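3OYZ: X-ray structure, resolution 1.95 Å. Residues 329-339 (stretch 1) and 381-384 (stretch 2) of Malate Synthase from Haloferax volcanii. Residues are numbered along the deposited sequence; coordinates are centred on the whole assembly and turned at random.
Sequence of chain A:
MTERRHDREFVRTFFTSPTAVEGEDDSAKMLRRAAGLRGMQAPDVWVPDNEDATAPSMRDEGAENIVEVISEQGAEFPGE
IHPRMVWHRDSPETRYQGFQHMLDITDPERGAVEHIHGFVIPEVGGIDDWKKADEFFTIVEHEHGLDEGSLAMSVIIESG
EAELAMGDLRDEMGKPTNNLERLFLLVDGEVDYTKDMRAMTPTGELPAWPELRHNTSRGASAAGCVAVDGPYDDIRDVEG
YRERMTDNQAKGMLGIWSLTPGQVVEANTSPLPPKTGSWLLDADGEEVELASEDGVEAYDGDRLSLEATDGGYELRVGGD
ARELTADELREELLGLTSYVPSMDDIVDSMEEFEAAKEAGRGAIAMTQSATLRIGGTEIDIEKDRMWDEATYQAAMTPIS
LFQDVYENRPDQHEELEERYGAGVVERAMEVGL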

# COMPACT_ATOMS: atom_id res chain seq x y z
N LEU A 329 -22.80 -18.72 23.91
CA LEU A 329 -23.55 -18.23 22.74
C LEU A 329 -23.35 -16.72 22.64
O LEU A 329 -23.24 -16.15 21.55
CB LEU A 329 -25.05 -18.56 22.82
CG LEU A 329 -25.99 -17.71 21.95
CD1 LEU A 329 -26.36 -18.41 20.63
CD2 LEU A 329 -27.23 -17.24 22.72
N ARG A 330 -23.32 -16.09 23.82
CA ARG A 330 -22.94 -14.69 23.98
C ARG A 330 -21.71 -14.35 23.13
O ARG A 330 -21.75 -13.40 22.36
CB ARG A 330 -22.69 -14.39 25.45
CG ARG A 330 -22.82 -12.93 25.82
CD ARG A 330 -22.66 -12.73 27.32
NE ARG A 330 -23.32 -13.80 28.07
CZ ARG A 330 -24.63 -13.87 28.29
NH1 ARG A 330 -25.42 -12.92 27.83
NH2 ARG A 330 -25.12 -14.90 28.97
N GLU A 331 -20.63 -15.14 23.24
CA GLU A 331 -19.42 -14.89 22.44
C GLU A 331 -19.59 -14.96 20.91
O GLU A 331 -19.12 -14.04 20.23
CB GLU A 331 -18.15 -15.60 22.95
CG GLU A 331 -17.24 -14.70 23.82
CD GLU A 331 -15.73 -14.86 23.60
OE1 GLU A 331 -15.16 -15.89 24.03
OE2 GLU A 331 -15.07 -13.95 23.03
N GLU A 332 -20.28 -15.94 20.34
CA GLU A 332 -20.52 -15.81 18.89
C GLU A 332 -21.59 -14.75 18.55
O GLU A 332 -21.64 -14.26 17.41
CB GLU A 332 -20.67 -17.14 18.15
CG GLU A 332 -20.19 -17.09 16.68
CD GLU A 332 -19.19 -18.19 16.26
OE1 GLU A 332 -19.00 -18.42 15.04
OE2 GLU A 332 -18.57 -18.83 17.14
N LEU A 333 -22.39 -14.35 19.53
CA LEU A 333 -23.32 -13.22 19.37
C LEU A 333 -22.66 -11.83 19.27
O LEU A 333 -23.04 -11.03 18.41
CB LEU A 333 -24.40 -13.22 20.45
CG LEU A 333 -25.80 -13.77 20.13
CD1 LEU A 333 -26.82 -12.93 20.89
CD2 LEU A 333 -26.15 -13.73 18.64
N LEU A 334 -21.72 -11.55 20.16
CA LEU A 334 -20.87 -10.36 20.09
C LEU A 334 -20.04 -10.37 18.82
O LEU A 334 -19.88 -9.35 18.16
CB LEU A 334 -19.95 -10.27 21.30
CG LEU A 334 -20.67 -10.02 22.62
CD1 LEU A 334 -19.80 -10.38 23.82
CD2 LEU A 334 -21.19 -8.60 22.69
N GLY A 335 -19.49 -11.53 18.46
CA GLY A 335 -18.91 -11.74 17.15
C GLY A 335 -19.84 -11.32 16.02
O GLY A 335 -19.36 -10.97 14.95
N LEU A 336 -21.16 -11.34 16.24
CA LEU A 336 -22.10 -11.03 15.15
C LEU A 336 -22.80 -9.66 15.20
O LEU A 336 -23.28 -9.16 14.18
CB LEU A 336 -23.12 -12.16 14.96
CG LEU A 336 -22.67 -13.58 14.61
CD1 LEU A 336 -23.85 -14.53 14.81
CD2 LEU A 336 -22.05 -13.69 13.20
N THR A 337 -22.87 -9.06 16.39
CA THR A 337 -23.46 -7.74 16.52
C THR A 337 -22.43 -6.61 16.38
O THR A 337 -21.25 -6.80 16.66
CB THR A 337 -24.16 -7.60 17.87
OG1 THR A 337 -23.19 -7.82 18.90
CG2 THR A 337 -25.24 -8.65 17.97
N SER A 338 -22.88 -5.44 15.95
CA SER A 338 -22.14 -4.20 16.17
C SER A 338 -23.12 -3.06 16.44
O SER A 338 -24.28 -3.14 16.05
CB SER A 338 -21.26 -3.85 14.96
OG SER A 338 -21.93 -4.16 13.76
N TYR A 339 -22.65 -2.03 17.12
CA TYR A 339 -23.42 -0.83 17.32
C TYR A 339 -22.90 0.29 16.41
O TYR A 339 -21.69 0.40 16.16
CB TYR A 339 -23.24 -0.42 18.76
CG TYR A 339 -24.12 0.71 19.12
CD1 TYR A 339 -25.50 0.60 18.95
CD2 TYR A 339 -23.60 1.88 19.67
CE1 TYR A 339 -26.36 1.62 19.30
CE2 TYR A 339 -24.45 2.91 20.01
CZ TYR A 339 -25.82 2.76 19.83
OH TYR A 339 -26.72 3.74 20.15
N ILE A 381 -26.21 -9.03 25.90
CA ILE A 381 -24.77 -9.00 25.61
C ILE A 381 -24.06 -7.73 26.11
O ILE A 381 -24.70 -6.70 26.38
CB ILE A 381 -24.47 -9.17 24.10
CG1 ILE A 381 -25.25 -8.13 23.29
CG2 ILE A 381 -24.72 -10.60 23.64
CD1 ILE A 381 -24.75 -7.95 21.86
N GLU A 382 -22.73 -7.81 26.18
CA GLU A 382 -21.85 -6.78 26.75
C GLU A 382 -20.54 -6.68 25.92
O GLU A 382 -19.70 -7.58 25.99
CB GLU A 382 -21.57 -7.11 28.22
CG GLU A 382 -20.80 -6.07 29.02
CD GLU A 382 -21.21 -6.04 30.50
OE1 GLU A 382 -21.69 -7.06 31.02
OE2 GLU A 382 -21.06 -4.98 31.14
N LYS A 383 -20.39 -5.62 25.12
CA LYS A 383 -19.24 -5.45 24.22
C LYS A 383 -18.23 -4.55 24.93
O LYS A 383 -18.61 -3.45 25.34
CB LYS A 383 -19.72 -4.78 22.93
CG LYS A 383 -19.15 -5.37 21.66
CD LYS A 383 -19.88 -4.76 20.46
CE LYS A 383 -19.70 -5.64 19.24
NZ LYS A 383 -20.52 -6.87 19.37
N ASP A 384 -16.99 -5.01 25.11
CA ASP A 384 -15.94 -4.24 25.82
C ASP A 384 -14.88 -3.69 24.86
O ASP A 384 -14.41 -4.40 23.98
CB ASP A 384 -15.17 -5.09 26.86
CG ASP A 384 -15.93 -5.33 28.16
OD1 ASP A 384 -17.17 -5.18 28.22
OD2 ASP A 384 -15.24 -5.73 29.13

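Stretch 1 of this contact in malate synthase runs from a helix through a short connection into a strand at Thr337; stretch 2 enters a strand at Glu382. The two backbones keep a modest distance, with CA of Arg330 6.2 Å from CA of Ile381 and CA of Leu334 6.6 Å from CA of Lys383, and no backbone-to-backbone hydrogen bond joins them. Within stretch 1, the amides of Leu333, Leu334 and Gly335 bond to the carbonyls four residues earlier. Leu333 O then receives Thr337 N at 2.8 Å and, weakly, Leu336 N at 2.9 Å, so the chain is still tied back to the helix as it turns.

Leu334 O takes no such backbone bond within the stretch, and Lys383 supplies the donor. The contact is a compact example of a general principle: a lysine ammonium can gather backbone and side-chain oxygens where the chain changes course, one from the helix and two from Thr337. The CA-to-CB bond of Lys383 points sideways, but the side chain, trans at chi2 and chi3 and bent at chi4 (73°, p), carries Lys383 NZ to Leu334 O at 2.8 Å, Thr337 O at 2.8 Å and Thr337 OG1 at 2.9 Å. Three hydrogen bonds thus converge on one nitrogen, matching the three protons of an ammonium group and joining the helix residue Leu334 to Thr337 in the strand. Thr337 OG1 also donates a weak bond to Leu333 O at 3.3 Å, so the hydroxyl accepts from the lysine while facing back toward the helix.

Beside this polar knot lies an apolar patch centred on Ile381. Leu334 CD2 packs 3.6 Å from Ile381 CB, and Leu333 CB lies 4.1 Å from Ile381 CG2. Ile381 CG2 also meets the aliphatic part of Arg330, 3.7 Å from Arg330 CG, while Ile381 CD1 reaches within 3.3 Å of Thr337 OG1. One cost remains: Glu382 N is buried without a partner.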